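Local coordinates for DUF1254 domain-containing protein (Vibrio parahaemolyticus, PDB 3U07) that is of unknown function, pairing DUF1254 and DUF1214 family regions in a chain that probably carries a signal sequence for export, at residues Y34-Y48 / Y207-F221. The protein carries 2 engineered substitutions. Residues are numbered along the deposited sequence; the frame is centred on the assembly and turned at random.
Sequences YIYGYSIDEAYKFFY and YPDPKKSTWLERVNF
Arg218 and Asp41 form a buried salt bridge where helix 26-52 meets the first turns of helix 215-224. This is a helix-helix crossing, with segments 34-48 and 215-221 at 80°, extended by loop residues 207-210, which pack on the C-terminal part of 34-48. Arg218 can be followed outward. Its CB sits 3.3 Å from Asp41 OD1, and CG and CD run along the edge of the Tyr44 ring. The chain bends at the CG-CD bond (chi3 -60°), which turns the guanidinium side-on to the carboxylate. NE then donates to Asp41 OD1 at 2.6 Å, using the syn lone pair. NH2 donates to Asp41 OD2 at 2.9 Å. The two planes are nearly coplanar, and the double grip should fix the rotation of both groups. At the far tip, NH1 donates a hydrogen bond to Ser213 OG, which is tilted from the guanidinium plane. Lys45 lays its CE over one face of the guanidinium. Its NZ pairs with both Glu42 OE2 and Asp41 OD2, which joins the four residues into one network.

Trp215 takes the edge of Tyr34 on one face, in a T-shaped pair with planes at 83°. Leu216 CD2 covers the opposite face, and the indole NE1 bonds Ala259 O of helix 253-273. At the other end, the Tyr48 ring receives Pro210 CD over the centre, 3.3 Å from the centroid. A water joins Tyr48 OH to Tyr207 O. Tyr44 extends its ring between Arg218 and Phe221. Its OH donates to Pro208 O at 2.8 Å, in the carbonyl plane and on a lone pair.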
loop_
_atom_site.group_PDB
_atom_site.type_symbol
_atom_site.label_atom_id
_atom_site.label_comp_id
_atom_site.label_asym_id
_atom_site.label_seq_id
_atom_site.Cartn_x
_atom_site.Cartn_y
_atom_site.Cartn_z
ATOM N N TYR A 34 7.787 -19.135 11.025
ATOM C CA TYR A 34 8.357 -18.277 10.005
ATOM C C TYR A 34 7.269 -17.530 9.228
ATOM O O TYR A 34 7.429 -16.350 8.911
ATOM C CB TYR A 34 9.206 -19.075 9.016
ATOM C CG TYR A 34 9.686 -18.214 7.871
ATOM C CD1 TYR A 34 10.751 -17.328 8.037
ATOM C CD2 TYR A 34 9.025 -18.224 6.645
ATOM C CE1 TYR A 34 11.142 -16.470 7.007
ATOM C CE2 TYR A 34 9.410 -17.367 5.609
ATOM C CZ TYR A 34 10.463 -16.498 5.798
ATOM O OH TYR A 34 10.839 -15.663 4.772
ATOM N N ILE A 35 6.171 -18.212 8.911
ATOM C CA ILE A 35 5.096 -17.572 8.161
ATOM C C ILE A 35 4.499 -16.403 8.953
ATOM O O ILE A 35 4.130 -15.384 8.367
ATOM C CB ILE A 35 4.021 -18.608 7.742
ATOM C CG1 ILE A 35 4.588 -19.487 6.614
ATOM C CG2 ILE A 35 2.757 -17.900 7.246
ATOM C CD1 ILE A 35 3.758 -20.717 6.297
ATOM N N TYR A 36 4.415 -16.536 10.275
ATOM C CA TYR A 36 3.917 -15.436 11.109
ATOM C C TYR A 36 4.940 -14.294 11.051
ATOM O O TYR A 36 4.582 -13.124 10.888
ATOM C CB TYR A 36 3.756 -15.877 12.571
ATOM C CG TYR A 36 3.893 -14.738 13.569
ATOM C CD1 TYR A 36 2.839 -13.850 13.809
ATOM C CD2 TYR A 36 5.105 -14.509 14.222
ATOM C CE1 TYR A 36 2.994 -12.757 14.673
ATOM C CE2 TYR A 36 5.271 -13.421 15.089
ATOM C CZ TYR A 36 4.216 -12.549 15.306
ATOM O OH TYR A 36 4.403 -11.469 16.143
ATOM N N GLY A 37 6.219 -14.649 11.162
ATOM C CA GLY A 37 7.276 -13.647 11.149
ATOM C C GLY A 37 7.557 -12.998 9.810
ATOM O O GLY A 37 8.076 -11.876 9.750
ATOM N N TYR A 38 7.195 -13.693 8.736
ATOM C CA TYR A 38 7.418 -13.207 7.373
ATOM C C TYR A 38 7.019 -11.754 7.130
ATOM O O TYR A 38 7.819 -10.957 6.636
ATOM C CB TYR A 38 6.669 -14.097 6.375
ATOM C CG TYR A 38 6.765 -13.631 4.938
ATOM C CD1 TYR A 38 7.872 -13.948 4.148
ATOM C CD2 TYR A 38 5.748 -12.865 4.370
ATOM C CE1 TYR A 38 7.961 -13.514 2.822
ATOM C CE2 TYR A 38 5.827 -12.426 3.048
ATOM C CZ TYR A 38 6.934 -12.752 2.282
ATOM O OH TYR A 38 7.005 -12.318 0.977
ATOM N N SER A 39 5.781 -11.409 7.463
ATOM C CA SER A 39 5.309 -10.043 7.239
ATOM C C SER A 39 6.173 -9.013 7.965
ATOM O O SER A 39 6.500 -7.966 7.414
ATOM C CB SER A 39 3.844 -9.908 7.671
ATOM O OG SER A 39 3.011 -10.753 6.897
ATOM N N ILE A 40 6.545 -9.313 9.202
ATOM C CA ILE A 40 7.386 -8.406 9.977
ATOM C C ILE A 40 8.793 -8.364 9.377
ATOM O O ILE A 40 9.372 -7.296 9.200
ATOM C CB ILE A 40 7.484 -8.862 11.445
ATOM C CG1 ILE A 40 6.103 -8.766 12.105
ATOM C CG2 ILE A 40 8.487 -7.988 12.196
ATOM C CD1 ILE A 40 5.968 -9.561 13.388
ATOM N N ASP A 41 9.332 -9.531 9.044
ATOM C CA ASP A 41 10.673 -9.589 8.483
ATOM C C ASP A 41 10.787 -8.804 7.183
ATOM O O ASP A 41 11.716 -8.016 7.009
ATOM C CB ASP A 41 11.096 -11.047 8.258
ATOM C CG ASP A 41 12.594 -11.186 8.028
ATOM O OD1 ASP A 41 13.356 -10.494 8.733
ATOM O OD2 ASP A 41 13.014 -11.980 7.158
ATOM N N GLU A 42 9.836 -9.000 6.274
ATOM C CA GLU A 42 9.889 -8.299 4.998
ATOM C C GLU A 42 9.687 -6.793 5.163
ATOM O O GLU A 42 10.275 -6.001 4.430
ATOM C CB GLU A 42 8.863 -8.890 4.026
ATOM C CG GLU A 42 9.126 -10.360 3.662
ATOM C CD GLU A 42 10.487 -10.577 3.006
ATOM O OE1 GLU A 42 10.803 -9.853 2.040
ATOM O OE2 GLU A 42 11.240 -11.472 3.450
ATOM N N ALA A 43 8.865 -6.387 6.126
ATOM C CA ALA A 43 8.652 -4.959 6.354
ATOM C C ALA A 43 9.978 -4.374 6.847
ATOM O O ALA A 43 10.394 -3.297 6.419
ATOM C CB ALA A 43 7.561 -4.740 7.394
ATOM N N TYR A 44 10.646 -5.092 7.746
ATOM C CA TYR A 44 11.931 -4.632 8.255
ATOM C C TYR A 44 12.950 -4.515 7.118
ATOM O O TYR A 44 13.603 -3.483 6.975
ATOM C CB TYR A 44 12.495 -5.582 9.316
ATOM C CG TYR A 44 13.851 -5.120 9.811
ATOM C CD1 TYR A 44 13.977 -3.930 10.528
ATOM C CD2 TYR A 44 15.015 -5.824 9.497
ATOM C CE1 TYR A 44 15.222 -3.449 10.918
ATOM C CE2 TYR A 44 16.270 -5.348 9.880
ATOM C CZ TYR A 44 16.363 -4.159 10.591
ATOM O OH TYR A 44 17.590 -3.663 10.964
ATOM N N LYS A 45 13.089 -5.571 6.317
ATOM C CA LYS A 45 14.041 -5.551 5.205
ATOM C C LYS A 45 13.786 -4.344 4.318
ATOM O O LYS A 45 14.720 -3.661 3.892
ATOM C CB LYS A 45 13.936 -6.828 4.361
ATOM C CG LYS A 45 14.410 -8.108 5.035
ATOM C CD LYS A 45 14.255 -9.288 4.072
ATOM C CE LYS A 45 14.527 -10.625 4.742
ATOM N NZ LYS A 45 14.213 -11.762 3.826
ATOM N N PHE A 46 12.514 -4.082 4.036
ATOM C CA PHE A 46 12.162 -2.948 3.194
ATOM C C PHE A 46 12.591 -1.644 3.866
ATOM O O PHE A 46 13.126 -0.755 3.219
ATOM C CB PHE A 46 10.658 -2.913 2.932
ATOM C CG PHE A 46 10.233 -1.786 2.033
ATOM C CD1 PHE A 46 10.136 -1.973 0.657
ATOM C CD2 PHE A 46 9.961 -0.528 2.559
ATOM C CE1 PHE A 46 9.770 -0.922 -0.181
ATOM C CE2 PHE A 46 9.596 0.527 1.732
ATOM C CZ PHE A 46 9.502 0.331 0.358
ATOM N N PHE A 47 12.342 -1.532 5.165
ATOM C CA PHE A 47 12.724 -0.334 5.907
ATOM C C PHE A 47 14.246 -0.178 5.891
ATOM O O PHE A 47 14.769 0.923 5.717
ATOM C CB PHE A 47 12.241 -0.431 7.361
ATOM C CG PHE A 47 12.720 0.697 8.238
ATOM C CD1 PHE A 47 12.160 1.970 8.136
ATOM C CD2 PHE A 47 13.753 0.494 9.149
ATOM C CE1 PHE A 47 12.624 3.023 8.924
ATOM C CE2 PHE A 47 14.226 1.544 9.941
ATOM C CZ PHE A 47 13.660 2.809 9.828
ATOM N N TYR A 48 14.953 -1.292 6.058
ATOM C CA TYR A 48 16.412 -1.270 6.088
ATOM C C TYR A 48 16.982 -0.820 4.756
ATOM O O TYR A 48 17.831 0.070 4.695
ATOM C CB TYR A 48 16.968 -2.659 6.417
ATOM C CG TYR A 48 18.442 -2.647 6.763
ATOM C CD1 TYR A 48 18.867 -2.476 8.081
ATOM C CD2 TYR A 48 19.417 -2.759 5.766
ATOM C CE1 TYR A 48 20.219 -2.416 8.403
ATOM C CE2 TYR A 48 20.774 -2.695 6.077
ATOM C CZ TYR A 48 21.166 -2.525 7.396
ATOM O OH TYR A 48 22.501 -2.460 7.709
ATOM N N TYR A 207 20.609 -1.151 14.098
ATOM C CA TYR A 207 19.903 -2.049 13.189
ATOM C C TYR A 207 20.623 -3.302 12.720
ATOM O O TYR A 207 21.733 -3.226 12.200
ATOM C CB TYR A 207 19.479 -1.264 11.948
ATOM C CG TYR A 207 18.578 -0.085 12.222
ATOM C CD1 TYR A 207 17.242 -0.273 12.576
ATOM C CD2 TYR A 207 19.051 1.223 12.096
ATOM C CE1 TYR A 207 16.394 0.810 12.791
ATOM C CE2 TYR A 207 18.211 2.317 12.312
ATOM C CZ TYR A 207 16.881 2.099 12.655
ATOM O OH TYR A 207 16.027 3.163 12.836
ATOM N N PRO A 208 19.981 -4.473 12.870
ATOM C CA PRO A 208 20.589 -5.735 12.440
ATOM C C PRO A 208 20.704 -5.691 10.920
ATOM O O PRO A 208 19.781 -5.228 10.246
ATOM C CB PRO A 208 19.570 -6.790 12.884
ATOM C CG PRO A 208 18.794 -6.113 13.977
ATOM C CD PRO A 208 18.655 -4.710 13.466
ATOM N N ASP A 209 21.826 -6.160 10.383
ATOM C CA ASP A 209 22.024 -6.178 8.936
ATOM C C ASP A 209 21.305 -7.395 8.365
ATOM O O ASP A 209 21.590 -8.532 8.747
ATOM C CB ASP A 209 23.516 -6.279 8.587
ATOM C CG ASP A 209 23.783 -6.116 7.094
ATOM O OD1 ASP A 209 22.874 -6.392 6.282
ATOM O OD2 ASP A 209 24.912 -5.723 6.727
ATOM N N PRO A 210 20.350 -7.174 7.454
ATOM C CA PRO A 210 19.629 -8.308 6.869
ATOM C C PRO A 210 20.495 -9.325 6.112
ATOM O O PRO A 210 20.144 -10.499 6.020
ATOM C CB PRO A 210 18.589 -7.630 5.965
ATOM C CG PRO A 210 19.162 -6.260 5.711
ATOM C CD PRO A 210 19.747 -5.898 7.040
ATOM N N LYS A 211 21.635 -8.896 5.586
ATOM C CA LYS A 211 22.467 -9.826 4.833
ATOM C C LYS A 211 23.255 -10.829 5.675
ATOM O O LYS A 211 23.675 -11.871 5.168
ATOM C CB LYS A 211 23.429 -9.065 3.919
ATOM C CG LYS A 211 24.742 -8.623 4.552
ATOM C CD LYS A 211 25.892 -8.797 3.555
ATOM C CE LYS A 211 25.379 -8.841 2.108
ATOM N NZ LYS A 211 26.378 -9.357 1.132
ATOM N N LYS A 212 23.440 -10.531 6.957
ATOM C CA LYS A 212 24.206 -11.417 7.830
ATOM C C LYS A 212 23.486 -11.913 9.089
ATOM O O LYS A 212 24.065 -12.643 9.894
ATOM C CB LYS A 212 25.510 -10.715 8.218
ATOM C CG LYS A 212 25.293 -9.279 8.651
ATOM C CD LYS A 212 26.580 -8.557 9.051
ATOM C CE LYS A 212 27.266 -7.858 7.874
ATOM N NZ LYS A 212 28.248 -8.717 7.148
ATOM N N SER A 213 22.227 -11.526 9.257
ATOM C CA SER A 213 21.445 -11.944 10.418
ATOM C C SER A 213 20.441 -13.030 10.038
ATOM O O SER A 213 20.288 -13.354 8.860
ATOM C CB SER A 213 20.694 -10.743 10.989
ATOM O OG SER A 213 19.894 -10.128 9.988
ATOM N N THR A 214 19.773 -13.602 11.037
ATOM C CA THR A 214 18.752 -14.626 10.787
ATOM C C THR A 214 17.383 -13.938 10.878
ATOM O O THR A 214 17.278 -12.822 11.399
ATOM C CB THR A 214 18.769 -15.744 11.843
ATOM O OG1 THR A 214 18.384 -15.198 13.109
ATOM C CG2 THR A 214 20.157 -16.369 11.951
ATOM N N TRP A 215 16.329 -14.584 10.390
ATOM C CA TRP A 215 15.029 -13.935 10.473
ATOM C C TRP A 215 14.576 -13.836 11.926
ATOM O O TRP A 215 13.816 -12.942 12.278
ATOM C CB TRP A 215 13.976 -14.660 9.630
ATOM C CG TRP A 215 13.600 -16.027 10.097
ATOM C CD1 TRP A 215 14.143 -17.210 9.686
ATOM C CD2 TRP A 215 12.539 -16.362 10.995
ATOM N NE1 TRP A 215 13.476 -18.262 10.261
ATOM C CE2 TRP A 215 12.483 -17.771 11.067
ATOM C CE3 TRP A 215 11.620 -15.611 11.736
ATOM C CZ2 TRP A 215 11.554 -18.444 11.859
ATOM C CZ3 TRP A 215 10.694 -16.279 12.525
ATOM C CH2 TRP A 215 10.664 -17.682 12.576
ATOM N N LEU A 216 15.050 -14.746 12.773
ATOM C CA LEU A 216 14.689 -14.707 14.185
ATOM C C LEU A 216 15.184 -13.415 14.828
ATOM O O LEU A 216 14.420 -12.738 15.514
ATOM C CB LEU A 216 15.275 -15.902 14.944
ATOM C CG LEU A 216 14.592 -17.260 14.766
ATOM C CD1 LEU A 216 15.406 -18.329 15.484
ATOM C CD2 LEU A 216 13.166 -17.208 15.314
ATOM N N GLU A 217 16.446 -13.053 14.606
ATOM C CA GLU A 217 16.940 -11.829 15.222
ATOM C C GLU A 217 16.287 -10.569 14.673
ATOM O O GLU A 217 16.034 -9.628 15.428
ATOM C CB GLU A 217 18.474 -11.736 15.152
ATOM C CG GLU A 217 19.131 -11.915 13.804
ATOM C CD GLU A 217 20.653 -11.932 13.926
ATOM O OE1 GLU A 217 21.268 -12.999 13.693
ATOM O OE2 GLU A 217 21.231 -10.874 14.269
ATOM N N ARG A 218 15.982 -10.550 13.377
ATOM C CA ARG A 218 15.335 -9.381 12.791
ATOM C C ARG A 218 13.913 -9.236 13.343
ATOM O O ARG A 218 13.523 -8.159 13.794
ATOM C CB ARG A 218 15.297 -9.485 11.261
ATOM C CG ARG A 218 16.675 -9.365 10.589
ATOM C CD ARG A 218 16.553 -9.285 9.067
ATOM N NE ARG A 218 15.897 -10.462 8.497
ATOM C CZ ARG A 218 16.532 -11.540 8.043
ATOM N NH1 ARG A 218 17.858 -11.606 8.076
ATOM N NH2 ARG A 218 15.836 -12.561 7.567
ATOM N N VAL A 219 13.143 -10.321 13.318
ATOM C CA VAL A 219 11.778 -10.280 13.826
ATOM C C VAL A 219 11.742 -9.943 15.325
ATOM O O VAL A 219 10.939 -9.116 15.752
ATOM C CB VAL A 219 11.048 -11.621 13.579
ATOM C CG1 VAL A 219 9.699 -11.632 14.312
ATOM C CG2 VAL A 219 10.823 -11.817 12.076
ATOM N N ASN A 220 12.594 -10.584 16.125
ATOM C CA ASN A 220 12.622 -10.306 17.566
ATOM C C ASN A 220 13.024 -8.854 17.824
ATOM O O ASN A 220 12.554 -8.231 18.776
ATOM C CB ASN A 220 13.587 -11.253 18.288
ATOM C CG ASN A 220 13.088 -12.686 18.308
ATOM O OD1 ASN A 220 11.970 -12.975 17.883
ATOM N ND2 ASN A 220 13.916 -13.593 18.808
ATOM N N PHE A 221 13.891 -8.319 16.970
ATOM C CA PHE A 221 14.330 -6.933 17.093
ATOM C C PHE A 221 13.143 -5.982 16.880
ATOM O O PHE A 221 12.917 -5.059 17.666
ATOM C CB PHE A 221 15.409 -6.629 16.049
ATOM C CG PHE A 221 15.781 -5.179 15.969
ATOM C CD1 PHE A 221 16.639 -4.612 16.907
ATOM C CD2 PHE A 221 15.257 -4.372 14.963
ATOM C CE1 PHE A 221 16.974 -3.256 16.840
ATOM C CE2 PHE A 221 15.581 -3.019 14.885
ATOM C CZ PHE A 221 16.443 -2.459 15.827
HETATM O O HOH W 1 23.264 -2.379 10.114
#